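Local coordinates for hypothetical protein PG_1108 (Porphyromonas gingivalis, PDB 2H5N) that is of unknown function but binds magnesium and belongs to the all-helical TerB family, named after a tellurite resistance protein, at residues I22-S27 against S64-A69; L18-I22 against L60-S64; M11-E17 against E82-Y86. Residues are numbered along the deposited sequence.

Interaction 1: I22-S27 against S64-A69; sequences IKMAKS and SDSIEA
Residues 22-27 form a regular turn of helix 15-30, while 64-69 turn the chain from helix 54-64 into helix 69-77. A type I beta turn runs from S64 to I67, held by a weak bond from I67 N to S64 O (3.3 Å); I67 and E68 then extend (psi near 145°), placing E68 at the N-cap position before A69 begins the next helix. The CA atoms come nearest at K23 and S64, 5.5 Å apart.

Hydrogen bonding centres on K23. The CA-to-CB bond of K23 points toward the turn (chi1 t, chi2 p), and K23 NZ donates to two backbone carbonyls, S64 O and I67 O, each at 2.8 Å, so one ammonium bridges both ends of the beta turn. On the helix, S27 OG donates back to K23 O at 2.6 Å.

The charged contact is weaker: K26, extended beyond chi1, brings NZ to D65 OD1 at 3.3 Å, a long salt bridge. S64 OG donates to L61 O one turn back, and K26 NZ also reaches, weakly, I35 O of the third subunit.

Van der Waals packing completes the contact. I22 CG2 lies 3.7 Å from S64 CB, K23 CG meets I67 CD1 at 4.2 Å, and M24 (chi1 m, chi2 m) sets CE 4.2 Å from A69 CB. M24 and A69 also touch the second subunit.

A lysine satisfying the carbonyls of an interhelical turn thus ties the helix 54-64 to helix 69-77 connection onto helix 15-30 of this TerB-family helical fold, on the helix whose C-terminal end carries the magnesium ligand V29.

Interaction 2: L18-I22 against L60-S64; sequences LTAII and LLKAS
Two helices of the all-helical TerB fold, 15-30 and 54-64, cross here at -73°, their short segments 18-22 and 60-64 approaching to 8.5 Å between axes. The CA atoms come nearest at T19 and S64, 5.1 Å apart. No hydrogen bond joins the segments; the contact is van der Waals packing. T19 (chi1 m) lies against the last turn of the second helix: CG2 is 3.4 Å from S64 CA and 3.6 Å from A63 C, while its hydroxyl is bonded to G15 O within its own helix. The CA-to-CB bond of L60 points toward the first helix (chi1 m, chi2 t), with L60 CD1 meeting L18 CD1 at 3.9 Å and L60 CD2 lying 3.7 Å from T19 OG1. I22 (chi1 t, chi2 p) sets CG2 4.0 Å from L60 O and 3.7 Å from S64 CB; M43 and F47 of helix 37-47 and Y90 of helix 81-94 also pack on it. The tightest apolar side-chain pair is I22 CG1 with L61 CD2, at 3.5 Å.

Interaction 3: M11-E17 against E82-Y86; sequences MTFSGQE and ERKKY
A single arginine, R83, is held by carboxylate, carbonyl and aromatic ring together where the extended chain before helix 15-30 passes helix 81-94. Residues 11-13 are extended, S14 is the N-cap, and 15-17 start the helix; S14 and E17 form a capping box, with E17 N donating to S14 OG (3.1 Å) and S14 N to E17 OE1 (2.9 Å). Across the segments, the CA atoms come nearest at M11 and R83, 7.4 Å apart. E17 (chi1 m, chi2 t) also makes a two-pronged salt bridge with R83, NH2 to OE1 at 2.9 Å and NH1 to OE2 at 3.2 Å, so the capping carboxylate serves both helices. R83 NH2 adds a weak bond to T12 O (2.8 Å), and D80 takes a salt bridge from R83 NE. The aliphatic part of R83 crosses the F13 ring in a CH-pi contact, CD lying 4.1 Å from the centroid. F13 and Y86 each also stack edge-to-face with F50. M11, with chi1 and chi2 both t, reaches along the helix: CE is 3.4 Å from E82 CG, and in a Met-aromatic contact SD sits over the face of the Y86 ring, 3.9 Å from its centroid.

In the fold
All three contacts use helix 15-30 or the chain leading into it. Their first segments run in the order interaction 3, 2, 1; the partners follow as 60-64, 64-69 and 82-86, so interactions 1 and 2 cross along the chain and lie between the segments of interaction 3. Interactions 1 and 2 have centres 6 Å apart and share I22 and S64. Interaction 3, centred 12 Å from interaction 2 and 15 Å from interaction 1, touches interaction 2 where F13 packs on L18 and I21. Helix 15-30 is thus a common element, meeting helix 81-94 near its start, and helix 54-64 and the turn after it further along, with the magnesium ligand V29 near its far end.

Interaction 1: I22-S27 against S64-A69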
loop_
_atom_site.group_PDB
_atom_site.type_symbol
_atom_site.label_atom_id
_atom_site.label_comp_id
_atom_site.label_asym_id
_atom_site.label_seq_id
_atom_site.Cartn_x
_atom_site.Cartn_y
_atom_site.Cartn_z
ATOM N N ILE A 22 -0.482 -16.337 -2.400
ATOM C CA ILE A 22 0.211 -15.288 -1.668
ATOM C C ILE A 22 -0.217 -13.846 -2.082
ATOM O O ILE A 22 -0.321 -12.980 -1.221
ATOM C CB ILE A 22 1.772 -15.545 -1.572
ATOM C CG1 ILE A 22 2.343 -14.764 -0.400
ATOM C CG2 ILE A 22 2.536 -15.148 -2.830
ATOM C CD1 ILE A 22 1.882 -15.276 0.974
ATOM N N LYS A 23 -0.545 -13.633 -3.359
ATOM C CA LYS A 23 -1.110 -12.360 -3.860
ATOM C C LYS A 23 -2.513 -12.067 -3.247
ATOM O O LYS A 23 -2.846 -10.917 -2.910
ATOM C CB LYS A 23 -1.176 -12.417 -5.405
ATOM C CG LYS A 23 -1.655 -11.164 -6.176
ATOM C CD LYS A 23 -0.712 -9.969 -5.931
ATOM C CE LYS A 23 -0.776 -8.876 -7.007
ATOM N NZ LYS A 23 0.584 -8.220 -7.286
ATOM N N MET A 24 -3.311 -13.106 -3.065
ATOM C CA MET A 24 -4.611 -12.935 -2.403
ATOM C C MET A 24 -4.447 -12.533 -0.936
ATOM O O MET A 24 -5.142 -11.649 -0.449
ATOM C CB MET A 24 -5.509 -14.176 -2.591
ATOM C CG MET A 24 -5.944 -14.405 -4.092
ATOM S SD MET A 24 -7.003 -13.078 -4.759
ATOM C CE MET A 24 -5.745 -11.971 -5.447
ATOM N N ALA A 25 -3.469 -13.137 -0.276
ATOM C CA ALA A 25 -3.148 -12.891 1.124
ATOM C C ALA A 25 -2.612 -11.493 1.352
ATOM O O ALA A 25 -3.026 -10.813 2.300
ATOM C CB ALA A 25 -2.147 -13.936 1.621
ATOM N N LYS A 26 -1.682 -11.067 0.501
ATOM C CA LYS A 26 -1.255 -9.665 0.458
ATOM C C LYS A 26 -2.410 -8.647 0.260
ATOM O O LYS A 26 -2.498 -7.620 0.953
ATOM C CB LYS A 26 -0.210 -9.493 -0.616
ATOM C CG LYS A 26 1.233 -9.822 -0.155
ATOM C CD LYS A 26 2.188 -9.689 -1.346
ATOM C CE LYS A 26 3.583 -10.015 -0.949
ATOM N NZ LYS A 26 4.638 -9.566 -1.942
ATOM N N SER A 27 -3.258 -8.904 -0.716
ATOM C CA SER A 27 -4.332 -7.990 -1.043
ATOM C C SER A 27 -5.259 -7.861 0.153
ATOM O O SER A 27 -5.668 -6.758 0.505
ATOM C CB SER A 27 -5.103 -8.480 -2.277
ATOM O OG SER A 27 -4.226 -8.771 -3.363
ATOM N N SER A 64 4.946 -12.774 -6.920
ATOM C CA SER A 64 3.603 -12.211 -6.749
ATOM C C SER A 64 3.481 -10.730 -7.197
ATOM O O SER A 64 2.394 -10.287 -7.663
ATOM C CB SER A 64 3.068 -12.459 -5.315
ATOM O OG SER A 64 3.686 -11.603 -4.362
ATOM N N ASP A 65 4.586 -9.984 -7.090
ATOM C CA ASP A 65 4.604 -8.585 -7.529
ATOM C C ASP A 65 4.567 -8.428 -9.055
ATOM O O ASP A 65 4.306 -7.344 -9.551
ATOM C CB ASP A 65 5.829 -7.807 -6.985
ATOM C CG ASP A 65 6.034 -7.972 -5.488
ATOM O OD1 ASP A 65 5.073 -7.800 -4.701
ATOM O OD2 ASP A 65 7.175 -8.266 -5.091
ATOM N N SER A 66 4.876 -9.478 -9.801
ATOM C CA SER A 66 4.844 -9.369 -11.261
ATOM C C SER A 66 3.511 -9.832 -11.853
ATOM O O SER A 66 3.345 -9.835 -13.080
ATOM C CB SER A 66 5.999 -10.146 -11.901
ATOM O OG SER A 66 5.800 -11.551 -11.786
ATOM N N ILE A 67 2.570 -10.250 -11.006
ATOM C CA ILE A 67 1.275 -10.644 -11.525
ATOM C C ILE A 67 0.169 -9.753 -11.013
ATOM O O ILE A 67 0.235 -9.228 -9.909
ATOM C CB ILE A 67 0.910 -12.145 -11.315
ATOM C CG1 ILE A 67 0.763 -12.487 -9.822
ATOM C CG2 ILE A 67 1.829 -13.077 -12.181
ATOM C CD1 ILE A 67 -0.453 -13.403 -9.515
ATOM N N GLU A 68 -0.845 -9.594 -11.845
ATOM C CA GLU A 68 -2.044 -8.874 -11.495
ATOM C C GLU A 68 -2.912 -9.626 -10.460
ATOM O O GLU A 68 -3.131 -10.843 -10.559
ATOM C CB GLU A 68 -2.863 -8.646 -12.768
ATOM C CG GLU A 68 -2.163 -7.832 -13.867
ATOM C CD GLU A 68 -1.850 -6.422 -13.421
ATOM O OE1 GLU A 68 -2.760 -5.774 -12.849
ATOM O OE2 GLU A 68 -0.697 -5.966 -13.633
ATOM N N ALA A 69 -3.484 -8.878 -9.514
ATOM C CA ALA A 69 -4.433 -9.477 -8.570
ATOM C C ALA A 69 -5.550 -10.195 -9.326
ATOM O O ALA A 69 -5.993 -11.260 -8.921
ATOM C CB ALA A 69 -4.976 -8.429 -7.547
#

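Interaction 2: L18-I22 against L60-S64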
loop_
_atom_site.group_PDB
_atom_site.type_symbol
_atom_site.label_atom_id
_atom_site.label_comp_id
_atom_site.label_asym_id
_atom_site.label_seq_id
_atom_site.Cartn_x
_atom_site.Cartn_y
_atom_site.Cartn_z
ATOM N N LEU A 18 0.632 -21.014 -6.371
ATOM C CA LEU A 18 1.250 -20.548 -5.148
ATOM C C LEU A 18 1.433 -19.031 -5.120
ATOM O O LEU A 18 1.187 -18.395 -4.104
ATOM C CB LEU A 18 2.616 -21.237 -4.966
ATOM C CG LEU A 18 2.585 -22.734 -4.578
ATOM C CD1 LEU A 18 4.032 -23.304 -4.562
ATOM C CD2 LEU A 18 1.956 -22.962 -3.207
ATOM N N THR A 19 1.897 -18.461 -6.240
ATOM C CA THR A 19 2.027 -17.020 -6.394
ATOM C C THR A 19 0.645 -16.359 -6.207
ATOM O O THR A 19 0.524 -15.305 -5.574
ATOM C CB THR A 19 2.616 -16.710 -7.805
ATOM O OG1 THR A 19 3.886 -17.394 -7.951
ATOM C CG2 THR A 19 2.839 -15.244 -7.980
ATOM N N ALA A 20 -0.385 -16.974 -6.783
ATOM C CA ALA A 20 -1.766 -16.483 -6.658
ATOM C C ALA A 20 -2.282 -16.460 -5.226
ATOM O O ALA A 20 -2.942 -15.488 -4.804
ATOM C CB ALA A 20 -2.712 -17.307 -7.562
ATOM N N ILE A 21 -2.021 -17.551 -4.493
ATOM C CA ILE A 21 -2.385 -17.654 -3.086
ATOM C C ILE A 21 -1.782 -16.517 -2.261
ATOM O O ILE A 21 -2.496 -15.785 -1.549
ATOM C CB ILE A 21 -1.965 -19.042 -2.501
ATOM C CG1 ILE A 21 -2.843 -20.148 -3.151
ATOM C CG2 ILE A 21 -2.040 -19.050 -0.928
ATOM C CD1 ILE A 21 -2.357 -21.559 -2.907
ATOM N N ILE A 22 -0.482 -16.337 -2.400
ATOM C CA ILE A 22 0.211 -15.288 -1.668
ATOM C C ILE A 22 -0.217 -13.846 -2.082
ATOM O O ILE A 22 -0.321 -12.980 -1.221
ATOM C CB ILE A 22 1.772 -15.545 -1.572
ATOM C CG1 ILE A 22 2.343 -14.764 -0.400
ATOM C CG2 ILE A 22 2.536 -15.148 -2.830
ATOM C CD1 ILE A 22 1.882 -15.276 0.974
ATOM N N LEU A 60 8.876 -16.720 -4.414
ATOM C CA LEU A 60 7.451 -16.820 -4.749
ATOM C C LEU A 60 6.772 -15.529 -4.399
ATOM O O LEU A 60 5.880 -15.076 -5.103
ATOM C CB LEU A 60 6.776 -17.972 -4.003
ATOM C CG LEU A 60 6.959 -19.353 -4.611
ATOM C CD1 LEU A 60 6.491 -20.378 -3.614
ATOM C CD2 LEU A 60 6.192 -19.440 -5.918
ATOM N N LEU A 61 7.212 -14.944 -3.298
ATOM C CA LEU A 61 6.680 -13.662 -2.815
ATOM C C LEU A 61 7.038 -12.536 -3.770
ATOM O O LEU A 61 6.243 -11.612 -3.996
ATOM C CB LEU A 61 7.245 -13.351 -1.428
ATOM C CG LEU A 61 6.347 -13.765 -0.276
ATOM C CD1 LEU A 61 7.101 -13.813 1.046
ATOM C CD2 LEU A 61 5.246 -12.731 -0.200
ATOM N N LYS A 62 8.239 -12.650 -4.335
ATOM C CA LYS A 62 8.764 -11.735 -5.332
ATOM C C LYS A 62 8.041 -11.950 -6.667
ATOM O O LYS A 62 7.824 -10.988 -7.407
ATOM C CB LYS A 62 10.253 -12.031 -5.499
ATOM C CG LYS A 62 11.187 -10.843 -5.410
ATOM C CD LYS A 62 12.659 -11.315 -5.463
ATOM C CE LYS A 62 13.161 -11.500 -6.908
ATOM N NZ LYS A 62 12.243 -12.345 -7.745
ATOM N N ALA A 63 7.693 -13.199 -6.989
ATOM C CA ALA A 63 6.904 -13.494 -8.195
ATOM C C ALA A 63 5.507 -12.876 -8.129
ATOM O O ALA A 63 4.951 -12.495 -9.165
ATOM C CB ALA A 63 6.784 -14.991 -8.427
ATOM N N SER A 64 4.946 -12.774 -6.920
ATOM C CA SER A 64 3.603 -12.211 -6.749
ATOM C C SER A 64 3.481 -10.730 -7.197
ATOM O O SER A 64 2.394 -10.287 -7.663
ATOM C CB SER A 64 3.068 -12.459 -5.315
ATOM O OG SER A 64 3.686 -11.603 -4.362
#

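Interaction 3: M11-E17 against E82-Y86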
loop_
_atom_site.group_PDB
_atom_site.type_symbol
_atom_site.label_atom_id
_atom_site.label_comp_id
_atom_site.label_asym_id
_atom_site.label_seq_id
_atom_site.Cartn_x
_atom_site.Cartn_y
_atom_site.Cartn_z
ATOM N N MET A 11 -1.822 -33.063 -1.989
ATOM C CA MET A 11 -2.427 -31.802 -2.442
ATOM C C MET A 11 -1.312 -31.044 -3.139
ATOM O O MET A 11 -0.264 -30.798 -2.545
ATOM C CB MET A 11 -3.008 -31.022 -1.252
ATOM C CG MET A 11 -3.679 -29.710 -1.624
ATOM S SD MET A 11 -4.431 -28.876 -0.199
ATOM C CE MET A 11 -5.819 -29.970 -0.176
ATOM N N THR A 12 -1.468 -30.763 -4.423
ATOM C CA THR A 12 -0.378 -30.118 -5.175
ATOM C C THR A 12 -0.751 -28.729 -5.675
ATOM O O THR A 12 -1.921 -28.466 -5.978
ATOM C CB THR A 12 0.107 -30.971 -6.385
ATOM O OG1 THR A 12 -1.007 -31.262 -7.251
ATOM C CG2 THR A 12 0.741 -32.257 -5.922
ATOM N N PHE A 13 0.245 -27.847 -5.772
ATOM C CA PHE A 13 0.042 -26.505 -6.328
ATOM C C PHE A 13 1.151 -26.129 -7.283
ATOM O O PHE A 13 2.329 -26.264 -6.956
ATOM C CB PHE A 13 -0.020 -25.452 -5.205
ATOM C CG PHE A 13 -1.113 -25.691 -4.210
ATOM C CD1 PHE A 13 -2.359 -25.075 -4.357
ATOM C CD2 PHE A 13 -0.912 -26.537 -3.128
ATOM C CE1 PHE A 13 -3.374 -25.285 -3.430
ATOM C CE2 PHE A 13 -1.928 -26.771 -2.208
ATOM C CZ PHE A 13 -3.165 -26.135 -2.350
ATOM N N SER A 14 0.775 -25.651 -8.471
ATOM C CA SER A 14 1.754 -25.089 -9.426
ATOM C C SER A 14 2.399 -23.838 -8.839
ATOM O O SER A 14 1.853 -23.265 -7.901
ATOM C CB SER A 14 1.090 -24.792 -10.762
ATOM O OG SER A 14 0.292 -23.621 -10.674
ATOM N N GLY A 15 3.580 -23.468 -9.345
ATOM C CA GLY A 15 4.201 -22.191 -9.047
ATOM C C GLY A 15 3.294 -20.980 -9.228
ATOM O O GLY A 15 3.320 -20.062 -8.405
ATOM N N GLN A 16 2.497 -20.930 -10.296
ATOM C CA GLN A 16 1.633 -19.746 -10.467
ATOM C C GLN A 16 0.404 -19.779 -9.534
ATOM O O GLN A 16 -0.089 -18.733 -9.142
ATOM C CB GLN A 16 1.326 -19.400 -11.954
ATOM C CG GLN A 16 0.397 -20.334 -12.723
ATOM C CD GLN A 16 0.392 -20.101 -14.253
ATOM O OE1 GLN A 16 0.233 -18.968 -14.745
ATOM N NE2 GLN A 16 0.556 -21.178 -15.001
ATOM N N GLU A 17 -0.047 -20.973 -9.141
ATOM C CA GLU A 17 -1.091 -21.083 -8.105
ATOM C C GLU A 17 -0.586 -20.615 -6.750
ATOM O O GLU A 17 -1.285 -19.872 -6.075
ATOM C CB GLU A 17 -1.639 -22.505 -7.985
ATOM C CG GLU A 17 -2.663 -22.857 -9.084
ATOM C CD GLU A 17 -2.934 -24.372 -9.195
ATOM O OE1 GLU A 17 -2.080 -25.190 -8.734
ATOM O OE2 GLU A 17 -3.987 -24.753 -9.766
ATOM N N GLU A 82 -11.573 -29.040 -2.923
ATOM C CA GLU A 82 -10.677 -29.369 -1.798
ATOM C C GLU A 82 -9.579 -28.309 -1.632
ATOM O O GLU A 82 -9.277 -27.856 -0.516
ATOM C CB GLU A 82 -10.107 -30.796 -1.910
ATOM C CG GLU A 82 -8.965 -31.128 -0.925
ATOM C CD GLU A 82 -9.173 -32.373 -0.032
ATOM O OE1 GLU A 82 -9.783 -32.235 1.066
ATOM O OE2 GLU A 82 -8.682 -33.480 -0.372
ATOM N N ARG A 83 -8.979 -27.919 -2.739
ATOM C CA ARG A 83 -7.929 -26.906 -2.716
ATOM C C ARG A 83 -8.478 -25.526 -2.376
ATOM O O ARG A 83 -7.895 -24.852 -1.553
ATOM C CB ARG A 83 -7.073 -26.979 -3.997
ATOM C CG ARG A 83 -6.049 -28.145 -3.869
ATOM C CD ARG A 83 -5.050 -28.236 -5.011
ATOM N NE ARG A 83 -5.672 -27.957 -6.320
ATOM C CZ ARG A 83 -5.067 -27.321 -7.330
ATOM N NH1 ARG A 83 -5.714 -27.090 -8.465
ATOM N NH2 ARG A 83 -3.824 -26.896 -7.217
ATOM N N LYS A 84 -9.664 -25.175 -2.906
ATOM C CA LYS A 84 -10.350 -23.950 -2.512
ATOM C C LYS A 84 -10.590 -23.842 -0.995
ATOM O O LYS A 84 -10.422 -22.768 -0.413
ATOM C CB LYS A 84 -11.692 -23.802 -3.264
ATOM C CG LYS A 84 -11.524 -23.322 -4.662
ATOM C CD LYS A 84 -12.875 -23.123 -5.346
ATOM C CE LYS A 84 -12.672 -22.518 -6.711
ATOM N NZ LYS A 84 -13.918 -21.794 -7.248
ATOM N N LYS A 85 -11.009 -24.942 -0.382
ATOM C CA LYS A 85 -11.267 -25.007 1.050
ATOM C C LYS A 85 -10.000 -24.715 1.868
ATOM O O LYS A 85 -10.020 -23.999 2.879
ATOM C CB LYS A 85 -11.858 -26.389 1.407
ATOM C CG LYS A 85 -11.862 -26.724 2.879
ATOM C CD LYS A 85 -12.450 -28.099 3.147
ATOM C CE LYS A 85 -12.548 -28.360 4.632
ATOM N NZ LYS A 85 -11.402 -29.159 5.174
ATOM N N TYR A 86 -8.894 -25.278 1.405
ATOM C CA TYR A 86 -7.612 -25.084 2.025
ATOM C C TYR A 86 -7.160 -23.618 1.856
ATOM O O TYR A 86 -6.716 -22.969 2.817
ATOM C CB TYR A 86 -6.629 -26.010 1.344
ATOM C CG TYR A 86 -5.452 -26.325 2.203
ATOM C CD1 TYR A 86 -4.216 -25.718 1.966
ATOM C CD2 TYR A 86 -5.566 -27.221 3.276
ATOM C CE1 TYR A 86 -3.128 -25.976 2.759
ATOM C CE2 TYR A 86 -4.453 -27.500 4.082
ATOM C CZ TYR A 86 -3.247 -26.875 3.804
ATOM O OH TYR A 86 -2.133 -27.144 4.565
#